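PDB 1Q9J: polyketide synthase associated protein 5, which probably transfers mycocerosic acids from mycocerosic acid synthase onto phthiocerol and related alcohols, the final step in making the dimycocerosate ester lipids of Mycobacterium tuberculosis. Local coordinates for residues W250-T255 / P399-E404; L216-Q221 / A405-L410; F43-E48 / F140-D145; D145-G150 / R354-L359. One frame throughout, in Å; residues are numbered along the deposited sequence.

Interaction 1 of 4, residues W250-T255 / P399-E404; sequences WQLRNT and PGKSLE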
loop_
_atom_site.group_PDB
_atom_site.type_symbol
_atom_site.label_atom_id
_atom_site.label_comp_id
_atom_site.label_asym_id
_atom_site.label_seq_id
_atom_site.Cartn_x
_atom_site.Cartn_y
_atom_site.Cartn_z
ATOM N N TRP A 250 -10.480 -17.083 -12.210
ATOM C CA TRP A 250 -11.243 -17.686 -13.298
ATOM C C TRP A 250 -12.026 -18.912 -12.822
ATOM O O TRP A 250 -13.200 -19.075 -13.164
ATOM C CB TRP A 250 -10.307 -18.069 -14.444
ATOM C CG TRP A 250 -11.034 -18.508 -15.674
ATOM C CD1 TRP A 250 -11.890 -17.762 -16.438
ATOM C CD2 TRP A 250 -10.967 -19.798 -16.289
ATOM N NE1 TRP A 250 -12.367 -18.515 -17.487
ATOM C CE2 TRP A 250 -11.827 -19.772 -17.411
ATOM C CE3 TRP A 250 -10.291 -20.985 -15.979
ATOM C CZ2 TRP A 250 -11.992 -20.870 -18.251
ATOM C CZ3 TRP A 250 -10.456 -22.081 -16.809
ATOM C CH2 TRP A 250 -11.316 -22.021 -17.928
ATOM N N GLN A 251 -11.366 -19.760 -12.032
ATOM C CA GLN A 251 -11.968 -20.976 -11.480
ATOM C C GLN A 251 -13.205 -20.710 -10.625
ATOM O O GLN A 251 -14.031 -21.600 -10.430
ATOM C CB GLN A 251 -10.942 -21.729 -10.627
ATOM C CG GLN A 251 -9.869 -22.429 -11.424
ATOM C CD GLN A 251 -10.313 -23.787 -11.917
ATOM O OE1 GLN A 251 -10.438 -24.729 -11.137
ATOM N NE2 GLN A 251 -10.564 -23.894 -13.214
ATOM N N LEU A 252 -13.325 -19.492 -10.110
ATOM C CA LEU A 252 -14.459 -19.144 -9.267
ATOM C C LEU A 252 -15.413 -18.159 -9.923
ATOM O O LEU A 252 -16.504 -17.927 -9.414
ATOM C CB LEU A 252 -13.971 -18.583 -7.926
ATOM C CG LEU A 252 -13.263 -19.564 -6.983
ATOM C CD1 LEU A 252 -12.778 -18.824 -5.744
ATOM C CD2 LEU A 252 -14.216 -20.690 -6.590
ATOM N N ARG A 253 -15.014 -17.583 -11.051
ATOM C CA ARG A 253 -15.874 -16.627 -11.747
ATOM C C ARG A 253 -17.064 -17.311 -12.409
ATOM O O ARG A 253 -18.006 -16.651 -12.850
ATOM C CB ARG A 253 -15.060 -15.845 -12.787
ATOM C CG ARG A 253 -14.418 -14.586 -12.213
ATOM C CD ARG A 253 -13.211 -14.101 -13.007
ATOM N NE ARG A 253 -12.441 -13.133 -12.220
ATOM C CZ ARG A 253 -12.538 -11.813 -12.344
ATOM N NH1 ARG A 253 -13.364 -11.281 -13.236
ATOM N NH2 ARG A 253 -11.828 -11.026 -11.555
ATOM N N ASN A 254 -17.020 -18.640 -12.454
ATOM C CA ASN A 254 -18.080 -19.447 -13.066
ATOM C C ASN A 254 -18.451 -18.912 -14.451
ATOM O O ASN A 254 -19.581 -19.084 -14.911
ATOM C CB ASN A 254 -19.333 -19.491 -12.169
ATOM C CG ASN A 254 -19.077 -20.169 -10.819
ATOM O OD1 ASN A 254 -18.474 -21.245 -10.751
ATOM N ND2 ASN A 254 -19.556 -19.546 -9.743
ATOM N N THR A 255 -17.488 -18.265 -15.104
ATOM C CA THR A 255 -17.685 -17.708 -16.441
ATOM C C THR A 255 -16.428 -17.967 -17.263
ATOM O O THR A 255 -15.394 -17.338 -17.043
ATOM C CB THR A 255 -17.929 -16.191 -16.402
ATOM O OG1 THR A 255 -18.899 -15.887 -15.394
ATOM C CG2 THR A 255 -18.448 -15.709 -17.749
ATOM N N PRO A 399 -14.456 -14.141 2.184
ATOM C CA PRO A 399 -13.128 -13.518 2.098
ATOM C C PRO A 399 -11.959 -14.490 1.948
ATOM O O PRO A 399 -11.086 -14.300 1.098
ATOM C CB PRO A 399 -13.048 -12.709 3.390
ATOM C CG PRO A 399 -14.472 -12.311 3.616
ATOM C CD PRO A 399 -15.198 -13.609 3.342
ATOM N N GLY A 400 -11.947 -15.525 2.782
ATOM C CA GLY A 400 -10.882 -16.509 2.737
ATOM C C GLY A 400 -11.112 -17.608 1.718
ATOM O O GLY A 400 -10.395 -18.613 1.706
ATOM N N LYS A 401 -12.112 -17.422 0.861
ATOM C CA LYS A 401 -12.434 -18.406 -0.170
ATOM C C LYS A 401 -11.310 -18.483 -1.197
ATOM O O LYS A 401 -10.581 -19.473 -1.272
ATOM C CB LYS A 401 -13.749 -18.037 -0.868
ATOM C CG LYS A 401 -14.239 -19.077 -1.863
ATOM C CD LYS A 401 -15.613 -18.715 -2.391
ATOM C CE LYS A 401 -16.127 -19.739 -3.390
ATOM N NZ LYS A 401 -17.472 -19.347 -3.908
ATOM N N SER A 402 -11.182 -17.423 -1.985
ATOM C CA SER A 402 -10.154 -17.326 -3.009
ATOM C C SER A 402 -8.750 -17.414 -2.419
ATOM O O SER A 402 -7.862 -18.027 -3.004
ATOM C CB SER A 402 -10.311 -16.001 -3.741
ATOM O OG SER A 402 -10.453 -14.953 -2.793
ATOM N N LEU A 403 -8.557 -16.795 -1.259
ATOM C CA LEU A 403 -7.255 -16.791 -0.599
ATOM C C LEU A 403 -6.782 -18.195 -0.274
ATOM O O LEU A 403 -5.584 -18.470 -0.262
ATOM C CB LEU A 403 -7.311 -15.982 0.696
ATOM C CG LEU A 403 -6.109 -15.088 0.954
ATOM C CD1 LEU A 403 -6.225 -13.870 0.059
ATOM C CD2 LEU A 403 -6.054 -14.672 2.409
ATOM N N GLU A 404 -7.722 -19.084 0.014
ATOM C CA GLU A 404 -7.360 -20.458 0.329
ATOM C C GLU A 404 -7.090 -21.219 -0.968
ATOM O O GLU A 404 -6.158 -22.018 -1.041
ATOM C CB GLU A 404 -8.474 -21.135 1.128
ATOM C CG GLU A 404 -8.055 -22.477 1.698
ATOM C CD GLU A 404 -6.799 -22.374 2.540
ATOM O OE1 GLU A 404 -6.844 -21.703 3.598
ATOM O OE2 GLU A 404 -5.764 -22.961 2.142
#
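L252 meets K401 and S402 close to the end of helix 237-253. The shortest polar bond of the two segments, T255 OG1 to R253 O at 2.8 Å, lies within 250-255, well away from helix 399-412. The hydroxyl approaches from above the carbonyl plane, with a C=O...donor angle of 136°. It ties the chain back on itself just after helix 237-253, where N254 leaves helical geometry with a positive phi.

No hydrogen bond crosses between 250-255 and 399-404. L252 points toward helix 399-412 and makes the contact with its two methyls. CD2 lies 3.8 Å from K401 CE, and CD1 is 4.1 Å from S402 CA. The same CD1 is 4.2 Å from K401 CG, so the leucine fork rests on the aliphatic part of the lysine. K401 is extended all the way, with CG anti to the backbone N (chi1 -174°). This carries its methylenes out over the leucine, and the two side chains cross at a slant.

S402 gives its backbone and CB to L252, with CB 4.3 Å from CD1. Its OG is turned to another partner and is hydrogen-bonded to Y379 OH. On the same helix, L403 packs on I390 and H392 of strand 387-393, so the sheet lies behind this helix. R253 has its own anchors, a salt bridge to E249 and a hydrogen bond to P340 O.

The contact joins the end of helix 237-253 to the N-terminal part of helix 399-412. With no polar bond across it, it implies only weak, undirected van der Waals attraction between two exposed side chains and S402.

Interaction 2 of 4, residues L216-Q221 / A405-L410; sequences LWLSKQ and AIRSLL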
loop_
_atom_site.group_PDB
_atom_site.type_symbol
_atom_site.label_atom_id
_atom_site.label_comp_id
_atom_site.label_asym_id
_atom_site.label_seq_id
_atom_site.Cartn_x
_atom_site.Cartn_y
_atom_site.Cartn_z
ATOM N N LEU A 216 -3.636 -15.183 5.069
ATOM C CA LEU A 216 -3.155 -16.569 5.137
ATOM C C LEU A 216 -1.645 -16.590 5.031
ATOM O O LEU A 216 -1.080 -15.860 4.228
ATOM C CB LEU A 216 -3.721 -17.394 3.987
ATOM C CG LEU A 216 -5.231 -17.568 4.018
ATOM C CD1 LEU A 216 -5.691 -18.374 2.807
ATOM C CD2 LEU A 216 -5.608 -18.267 5.314
ATOM N N TRP A 217 -0.998 -17.432 5.829
ATOM C CA TRP A 217 0.454 -17.532 5.799
ATOM C C TRP A 217 0.973 -18.764 5.055
ATOM O O TRP A 217 0.220 -19.516 4.427
ATOM C CB TRP A 217 1.025 -17.551 7.218
ATOM C CG TRP A 217 0.978 -16.250 7.928
ATOM C CD1 TRP A 217 -0.132 -15.535 8.245
ATOM C CD2 TRP A 217 2.096 -15.515 8.438
ATOM N NE1 TRP A 217 0.221 -14.396 8.921
ATOM C CE2 TRP A 217 1.588 -14.356 9.054
ATOM C CE3 TRP A 217 3.485 -15.722 8.431
ATOM C CZ2 TRP A 217 2.421 -13.396 9.670
ATOM C CZ3 TRP A 217 4.315 -14.766 9.044
ATOM C CH2 TRP A 217 3.777 -13.620 9.650
ATOM N N LEU A 218 2.288 -18.942 5.137
ATOM C CA LEU A 218 2.996 -20.051 4.518
ATOM C C LEU A 218 4.181 -20.411 5.386
ATOM O O LEU A 218 4.875 -19.534 5.906
ATOM C CB LEU A 218 3.483 -19.670 3.125
ATOM C CG LEU A 218 2.493 -20.006 2.017
ATOM C CD1 LEU A 218 3.018 -19.537 0.672
ATOM C CD2 LEU A 218 2.286 -21.508 2.019
ATOM N N SER A 219 4.405 -21.711 5.542
ATOM C CA SER A 219 5.508 -22.204 6.354
ATOM C C SER A 219 6.836 -21.782 5.757
ATOM O O SER A 219 6.973 -21.693 4.536
ATOM C CB SER A 219 5.460 -23.732 6.441
ATOM O OG SER A 219 5.423 -24.311 5.146
ATOM N N LYS A 220 7.809 -21.521 6.624
ATOM C CA LYS A 220 9.140 -21.128 6.183
ATOM C C LYS A 220 9.555 -22.039 5.035
ATOM O O LYS A 220 10.249 -21.616 4.113
ATOM C CB LYS A 220 10.141 -21.259 7.334
ATOM C CG LYS A 220 9.932 -20.257 8.461
ATOM C CD LYS A 220 10.471 -20.792 9.780
ATOM C CE LYS A 220 9.621 -21.968 10.281
ATOM N NZ LYS A 220 10.114 -22.550 11.568
ATOM N N GLN A 221 9.116 -23.292 5.087
ATOM C CA GLN A 221 9.452 -24.235 4.034
ATOM C C GLN A 221 8.644 -23.998 2.768
ATOM O O GLN A 221 9.219 -23.745 1.716
ATOM C CB GLN A 221 9.257 -25.676 4.504
ATOM C CG GLN A 221 10.545 -26.368 4.936
ATOM C CD GLN A 221 11.705 -26.110 3.977
ATOM O OE1 GLN A 221 12.427 -25.117 4.113
ATOM N NE2 GLN A 221 11.874 -26.993 2.993
ATOM N N ALA A 405 -7.909 -20.963 -1.986
ATOM C CA ALA A 405 -7.747 -21.597 -3.295
ATOM C C ALA A 405 -6.350 -21.267 -3.797
ATOM O O ALA A 405 -5.631 -22.126 -4.305
ATOM C CB ALA A 405 -8.789 -21.063 -4.271
ATOM N N ILE A 406 -5.990 -19.998 -3.641
ATOM C CA ILE A 406 -4.695 -19.479 -4.035
ATOM C C ILE A 406 -3.638 -20.067 -3.109
ATOM O O ILE A 406 -2.519 -20.366 -3.525
ATOM C CB ILE A 406 -4.685 -17.945 -3.905
ATOM C CG1 ILE A 406 -5.742 -17.351 -4.839
ATOM C CG2 ILE A 406 -3.303 -17.392 -4.207
ATOM C CD1 ILE A 406 -5.936 -15.869 -4.684
ATOM N N ARG A 407 -4.020 -20.241 -1.849
ATOM C CA ARG A 407 -3.139 -20.787 -0.819
ATOM C C ARG A 407 -2.574 -22.145 -1.219
ATOM O O ARG A 407 -1.364 -22.304 -1.375
ATOM C CB ARG A 407 -3.917 -20.930 0.498
ATOM C CG ARG A 407 -3.160 -20.528 1.770
ATOM C CD ARG A 407 -2.056 -21.503 2.157
ATOM N NE ARG A 407 -1.060 -21.646 1.099
ATOM C CZ ARG A 407 -0.293 -20.658 0.644
ATOM N NH1 ARG A 407 -0.396 -19.440 1.156
ATOM N NH2 ARG A 407 0.577 -20.887 -0.334
ATOM N N SER A 408 -3.458 -23.123 -1.385
ATOM C CA SER A 408 -3.032 -24.470 -1.739
ATOM C C SER A 408 -2.361 -24.517 -3.116
ATOM O O SER A 408 -1.511 -25.371 -3.371
ATOM C CB SER A 408 -4.231 -25.426 -1.692
ATOM O OG SER A 408 -3.844 -26.732 -1.271
ATOM N N LEU A 409 -2.731 -23.586 -3.990
ATOM C CA LEU A 409 -2.165 -23.542 -5.333
ATOM C C LEU A 409 -0.689 -23.154 -5.332
ATOM O O LEU A 409 0.069 -23.589 -6.197
ATOM C CB LEU A 409 -2.957 -22.576 -6.214
ATOM C CG LEU A 409 -2.653 -22.578 -7.711
ATOM C CD1 LEU A 409 -2.694 -23.989 -8.250
ATOM C CD2 LEU A 409 -3.673 -21.702 -8.428
ATOM N N LEU A 410 -0.276 -22.343 -4.363
ATOM C CA LEU A 410 1.122 -21.934 -4.279
ATOM C C LEU A 410 1.975 -23.011 -3.619
ATOM O O LEU A 410 3.204 -22.896 -3.555
ATOM C CB LEU A 410 1.258 -20.618 -3.499
ATOM C CG LEU A 410 0.783 -19.323 -4.166
ATOM C CD1 LEU A 410 0.990 -18.164 -3.211
ATOM C CD2 LEU A 410 1.556 -19.087 -5.458
#
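In R407, chi1 (-139°) sets CG against L216; the bends at chi2 (-71°) and chi3 (59°) then turn the guanidinium back to L218. The contact sits in the C-terminal of two related domains, in the acyltransferase superfamily that includes chloramphenicol acetyltransferase. Here helix 399-412 packs beside strand 213-216, an outermost strand of a six-stranded mixed sheet.

L216 points toward the helix. Its CD1 lies 3.5 Å from R407 CG and 3.9 Å from R407 CB, and its own CB is 3.9 Å from the same CG. The leucine and the arginine stem run past each other in opposite directions. Thus the methylene part of R407 is covered by L216, which is also held to I390 by backbone hydrogen bonds across the sheet and touches L403 and E404.

Beyond the stem, R407 lies athwart L218 and presents a flat face to it. The charged group is therefore set against an apolar branch. The nearest polar atom of 216-221 is W217 O, 3.3 Å from R407 NH1 and oblique to the guanidinium plane. R407 itself is buried.

L410 also packs on L388, A244 and L226. I406 packs on I245 and T248 of helix 237-253, so this helix covers another side of helix 399-412.

At the centre of the contact, L218 CD2 is modelled over the middle of the R407 guanidinium, though its height of 2.9 Å above the plane is doubtful at this resolution.

Interaction 3 of 4, residues F43-E48 / F140-D145; sequences FDALLE and FSRYTD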
loop_
_atom_site.group_PDB
_atom_site.type_symbol
_atom_site.label_atom_id
_atom_site.label_comp_id
_atom_site.label_asym_id
_atom_site.label_seq_id
_atom_site.Cartn_x
_atom_site.Cartn_y
_atom_site.Cartn_z
ATOM N N PHE A 43 8.223 10.280 17.657
ATOM C CA PHE A 43 7.051 10.687 16.903
ATOM C C PHE A 43 7.085 12.210 16.690
ATOM O O PHE A 43 6.838 12.695 15.585
ATOM C CB PHE A 43 5.773 10.269 17.640
ATOM C CG PHE A 43 4.512 10.609 16.897
ATOM C CD1 PHE A 43 4.283 10.123 15.618
ATOM C CD2 PHE A 43 3.555 11.427 17.473
ATOM C CE1 PHE A 43 3.110 10.447 14.922
ATOM C CE2 PHE A 43 2.383 11.755 16.783
ATOM C CZ PHE A 43 2.163 11.262 15.509
ATOM N N ASP A 44 7.412 12.966 17.740
ATOM C CA ASP A 44 7.484 14.430 17.620
ATOM C C ASP A 44 8.597 14.848 16.657
ATOM O O ASP A 44 8.431 15.796 15.879
ATOM C CB ASP A 44 7.738 15.099 18.983
ATOM C CG ASP A 44 6.524 15.046 19.907
ATOM O OD1 ASP A 44 5.393 15.340 19.451
ATOM O OD2 ASP A 44 6.705 14.742 21.097
ATOM N N ALA A 45 9.736 14.154 16.727
ATOM C CA ALA A 45 10.897 14.446 15.864
ATOM C C ALA A 45 10.532 14.168 14.403
ATOM O O ALA A 45 10.849 14.953 13.508
ATOM C CB ALA A 45 12.095 13.586 16.280
ATOM N N LEU A 46 9.859 13.041 14.190
ATOM C CA LEU A 46 9.413 12.647 12.870
ATOM C C LEU A 46 8.522 13.758 12.311
ATOM O O LEU A 46 8.762 14.274 11.217
ATOM C CB LEU A 46 8.620 11.348 12.958
ATOM C CG LEU A 46 8.044 10.772 11.659
ATOM C CD1 LEU A 46 8.992 9.696 11.113
ATOM C CD2 LEU A 46 6.670 10.171 11.934
ATOM N N LEU A 47 7.497 14.136 13.066
ATOM C CA LEU A 47 6.597 15.184 12.620
ATOM C C LEU A 47 7.308 16.465 12.246
ATOM O O LEU A 47 6.854 17.190 11.370
ATOM C CB LEU A 47 5.559 15.498 13.685
ATOM C CG LEU A 47 4.178 14.953 13.321
ATOM C CD1 LEU A 47 3.235 15.158 14.485
ATOM C CD2 LEU A 47 3.664 15.650 12.070
ATOM N N GLU A 48 8.420 16.760 12.900
ATOM C CA GLU A 48 9.120 17.980 12.566
ATOM C C GLU A 48 9.867 17.831 11.261
ATOM O O GLU A 48 10.215 18.820 10.623
ATOM C CB GLU A 48 10.077 18.354 13.678
ATOM C CG GLU A 48 9.371 18.926 14.876
ATOM C CD GLU A 48 10.299 19.096 16.046
ATOM O OE1 GLU A 48 10.750 18.068 16.596
ATOM O OE2 GLU A 48 10.590 20.254 16.406
ATOM N N PHE A 140 10.759 4.173 13.949
ATOM C CA PHE A 140 11.517 3.204 14.724
ATOM C C PHE A 140 13.018 3.525 14.736
ATOM O O PHE A 140 13.732 3.174 15.684
ATOM C CB PHE A 140 11.346 1.802 14.172
ATOM C CG PHE A 140 10.050 1.135 14.539
ATOM C CD1 PHE A 140 8.886 1.407 13.830
ATOM C CD2 PHE A 140 10.026 0.125 15.500
ATOM C CE1 PHE A 140 7.702 0.664 14.055
ATOM C CE2 PHE A 140 8.850 -0.628 15.740
ATOM C CZ PHE A 140 7.693 -0.360 15.012
ATOM N N SER A 141 13.510 4.171 13.686
ATOM C CA SER A 141 14.918 4.515 13.648
ATOM C C SER A 141 15.176 5.571 14.713
ATOM O O SER A 141 16.214 5.577 15.352
ATOM C CB SER A 141 15.305 5.055 12.266
ATOM O OG SER A 141 16.557 5.753 12.319
ATOM N N ARG A 142 14.209 6.455 14.913
ATOM C CA ARG A 142 14.359 7.511 15.901
ATOM C C ARG A 142 14.095 6.995 17.305
ATOM O O ARG A 142 14.676 7.483 18.271
ATOM C CB ARG A 142 13.412 8.665 15.591
ATOM C CG ARG A 142 13.386 9.035 14.117
ATOM C CD ARG A 142 12.777 10.402 13.888
ATOM N NE ARG A 142 13.789 11.428 14.007
ATOM C CZ ARG A 142 14.137 12.246 13.023
ATOM N NH1 ARG A 142 13.541 12.162 11.841
ATOM N NH2 ARG A 142 15.104 13.138 13.220
ATOM N N TYR A 143 13.208 6.017 17.429
ATOM C CA TYR A 143 12.921 5.457 18.737
ATOM C C TYR A 143 14.192 4.800 19.260
ATOM O O TYR A 143 14.600 5.042 20.390
ATOM C CB TYR A 143 11.806 4.427 18.639
ATOM C CG TYR A 143 11.566 3.708 19.940
ATOM C CD1 TYR A 143 11.017 4.367 21.039
ATOM C CD2 TYR A 143 11.901 2.367 20.079
ATOM C CE1 TYR A 143 10.804 3.696 22.246
ATOM C CE2 TYR A 143 11.694 1.689 21.273
ATOM C CZ TYR A 143 11.144 2.358 22.350
ATOM O OH TYR A 143 10.916 1.672 23.516
ATOM N N THR A 144 14.806 3.964 18.428
ATOM C CA THR A 144 16.046 3.294 18.797
ATOM C C THR A 144 17.098 4.339 19.207
ATOM O O THR A 144 17.831 4.144 20.172
ATOM C CB THR A 144 16.582 2.436 17.623
ATOM O OG1 THR A 144 15.620 1.430 17.293
ATOM C CG2 THR A 144 17.888 1.758 17.997
ATOM N N ASP A 145 17.165 5.452 18.483
ATOM C CA ASP A 145 18.116 6.501 18.821
ATOM C C ASP A 145 17.630 7.266 20.040
ATOM O O ASP A 145 18.402 7.964 20.690
ATOM C CB ASP A 145 18.290 7.490 17.662
ATOM C CG ASP A 145 18.981 6.876 16.462
ATOM O OD1 ASP A 145 19.988 6.156 16.653
ATOM O OD2 ASP A 145 18.523 7.131 15.327
#
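R142 reaches from helix 129-148 to A45 and L46 of helix 36-49, and its side chain carries the whole contact. From CB, the chain leaves with CG anti to the carbonyl carbon and beside the backbone N (chi1 -44°). It runs on to CD, which is 3.9 Å from L46 N and 4.0 Å from A45 CB. L46 CB is 4.4 Å from the same CD. A bend at chi3 then lays the end of the arginine alongside helix 36-49. NE comes 3.6 Å from A45 CB, and CZ is 4.1 Å from that methyl. The guanidinium has A45 O over one face, 4.2 Å above the plane and offset toward the rim.

None of these contacts is a hydrogen bond. The charge is met by E138, one turn earlier in the same helix, which forms a salt bridge with NH1. NE and NH2 also make weak hydrogen bonds to P152 O and P154 O. The buried guanidinium thus links helix 129-148 to the loop that follows it. R142 also touches A42 and T49 of helix 36-49.

Inside helix 129-148, F140 O accepts two hydrogen bonds, from T144 N and T144 OG1, which reach it from opposite faces of its plane. T144 OG1 is 3.0 Å from F140 O. F43 points away and packs on L105 and L107; L47 also packs on L105.

Helix 129-148 begins immediately after D128, the aspartate of the HHxxxDG signature. The packing of this helix on helix 36-49 lies in the N-terminal domain, which has the chloramphenicol acetyltransferase-like fold.

Interaction 4 of 4, residues D145-G150 / R354-L359; sequences DAVTTG and RTPPGL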
loop_
_atom_site.group_PDB
_atom_site.type_symbol
_atom_site.label_atom_id
_atom_site.label_comp_id
_atom_site.label_asym_id
_atom_site.label_seq_id
_atom_site.Cartn_x
_atom_site.Cartn_y
_atom_site.Cartn_z
ATOM N N ASP A 145 17.165 5.452 18.483
ATOM C CA ASP A 145 18.116 6.501 18.821
ATOM C C ASP A 145 17.630 7.266 20.040
ATOM O O ASP A 145 18.402 7.964 20.690
ATOM C CB ASP A 145 18.290 7.490 17.662
ATOM C CG ASP A 145 18.981 6.876 16.462
ATOM O OD1 ASP A 145 19.988 6.156 16.653
ATOM O OD2 ASP A 145 18.523 7.131 15.327
ATOM N N ALA A 146 16.344 7.145 20.339
ATOM C CA ALA A 146 15.754 7.840 21.481
ATOM C C ALA A 146 15.972 7.065 22.778
ATOM O O ALA A 146 16.129 7.658 23.843
ATOM C CB ALA A 146 14.264 8.046 21.243
ATOM N N VAL A 147 15.970 5.737 22.676
ATOM C CA VAL A 147 16.177 4.866 23.827
ATOM C C VAL A 147 17.676 4.652 24.022
ATOM O O VAL A 147 18.178 4.709 25.141
ATOM C CB VAL A 147 15.477 3.490 23.621
ATOM C CG1 VAL A 147 15.949 2.486 24.667
ATOM C CG2 VAL A 147 13.963 3.658 23.706
ATOM N N THR A 148 18.384 4.404 22.925
ATOM C CA THR A 148 19.822 4.196 22.979
ATOM C C THR A 148 20.511 5.463 23.456
ATOM O O THR A 148 21.380 5.431 24.324
ATOM C CB THR A 148 20.370 3.822 21.602
ATOM O OG1 THR A 148 19.898 2.520 21.253
ATOM C CG2 THR A 148 21.879 3.822 21.609
ATOM N N THR A 149 20.106 6.585 22.885
ATOM C CA THR A 149 20.671 7.871 23.247
ATOM C C THR A 149 19.523 8.711 23.777
ATOM O O THR A 149 18.363 8.308 23.692
ATOM C CB THR A 149 21.264 8.558 22.022
ATOM O OG1 THR A 149 22.070 7.615 21.304
ATOM C CG2 THR A 149 22.107 9.746 22.441
ATOM N N GLY A 150 19.833 9.875 24.328
ATOM C CA GLY A 150 18.773 10.723 24.835
ATOM C C GLY A 150 18.180 11.550 23.710
ATOM O O GLY A 150 17.202 12.274 23.902
ATOM N N ARG A 354 15.002 -1.121 12.745
ATOM C CA ARG A 354 15.656 -0.941 14.034
ATOM C C ARG A 354 14.747 -0.998 15.264
ATOM O O ARG A 354 13.667 -0.409 15.288
ATOM C CB ARG A 354 16.405 0.388 14.043
ATOM C CG ARG A 354 17.398 0.553 12.914
ATOM C CD ARG A 354 18.082 1.901 13.017
ATOM N NE ARG A 354 18.632 2.111 14.351
ATOM C CZ ARG A 354 19.143 3.260 14.781
ATOM N NH1 ARG A 354 19.179 4.314 13.978
ATOM N NH2 ARG A 354 19.615 3.354 16.017
ATOM N N THR A 355 15.213 -1.713 16.286
ATOM C CA THR A 355 14.510 -1.865 17.556
ATOM C C THR A 355 15.593 -2.064 18.597
ATOM O O THR A 355 16.374 -3.009 18.501
ATOM C CB THR A 355 13.613 -3.108 17.592
ATOM O OG1 THR A 355 14.386 -4.258 17.233
ATOM C CG2 THR A 355 12.436 -2.954 16.639
ATOM N N PRO A 356 15.650 -1.182 19.606
ATOM C CA PRO A 356 16.652 -1.262 20.671
ATOM C C PRO A 356 16.638 -2.618 21.374
ATOM O O PRO A 356 15.710 -3.411 21.203
ATOM C CB PRO A 356 16.257 -0.119 21.595
ATOM C CG PRO A 356 14.781 -0.108 21.472
ATOM C CD PRO A 356 14.583 -0.240 19.977
ATOM N N PRO A 357 17.676 -2.902 22.178
ATOM C CA PRO A 357 17.778 -4.172 22.908
ATOM C C PRO A 357 16.650 -4.373 23.927
ATOM O O PRO A 357 16.400 -3.524 24.785
ATOM C CB PRO A 357 19.159 -4.084 23.557
ATOM C CG PRO A 357 19.324 -2.607 23.786
ATOM C CD PRO A 357 18.809 -2.015 22.501
ATOM N N GLY A 358 15.971 -5.506 23.814
ATOM C CA GLY A 358 14.873 -5.804 24.710
ATOM C C GLY A 358 13.523 -5.746 24.017
ATOM O O GLY A 358 12.530 -6.307 24.496
ATOM N N LEU A 359 13.470 -5.060 22.884
ATOM C CA LEU A 359 12.218 -4.960 22.146
ATOM C C LEU A 359 12.382 -5.743 20.860
ATOM O O LEU A 359 13.470 -5.812 20.309
ATOM C CB LEU A 359 11.889 -3.501 21.829
ATOM C CG LEU A 359 10.455 -3.025 22.081
ATOM C CD1 LEU A 359 10.380 -1.576 21.655
ATOM C CD2 LEU A 359 9.436 -3.866 21.319
#
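The guanidinium of R354 takes the carboxylate of D145 at its edge, close to its own plane. The two flat groups are not coplanar: their planes are turned 71° apart. R354 NH2 donates to D145 OD1 at 2.9 Å, with an N-H...O angle of 154°. That nitrogen approaches OD1 from above the carboxylate plane. The second bond, R354 NH1 to D145 OD2, is weak, at 3.2 Å and 131°. Together they form a two-point salt bridge that is firm at one oxygen and loose at the other.

The R354 chain is extended at first and then bent at chi3. The bend brings its end round to the carboxylate, and the two side chains cross at about a right angle. S141 and T144 of helix 129-148 also touch R354. Both residues of the ion pair reach the protein surface, so solvent probably weakens the attraction.

Further along both segments, V147 CG1 is 4.0 Å from P356 CB, a small apolar contact. P356 also packs on T144. V147 has A38 and D35 as further neighbours.

Each partner has its own backbone support. T149 N bonds to D145 O at 3.1 Å, near the end of the helix. P356 to L359 form a type II beta turn, with L359 N bonded to P356 O at 3.3 Å. G358 takes the positive phi at the third position of that turn.

The segment 354-359 lies between strand 342-345 of the C-terminal sheet and strand 360-368, which joins the edge of the N-terminal sheet. Such a crossover between two related domains is typical of the acyltransferase and condensation-domain fold.

The four contacts fall into two separate pairs; interaction 1 lies across the chain's centre from interactions 3 and 4. Interactions 1 and 2 both use helix 399-412, lie 15 Å apart between centres, and touch where L216 packs on L403 and E404. Interactions 3 and 4 share D145 on helix 129-148, with centres 11 Å apart, and they touch where T144 packs on R354, T355 and P356. The pairs are well separated: the centres of interactions 1 and 4 are 45 Å apart. Along the chain, interaction 4 crosses both 1 and 2. None lies at the probable catalytic H124 or at D128, but helix 129-148, used by interactions 3 and 4, starts directly after D128.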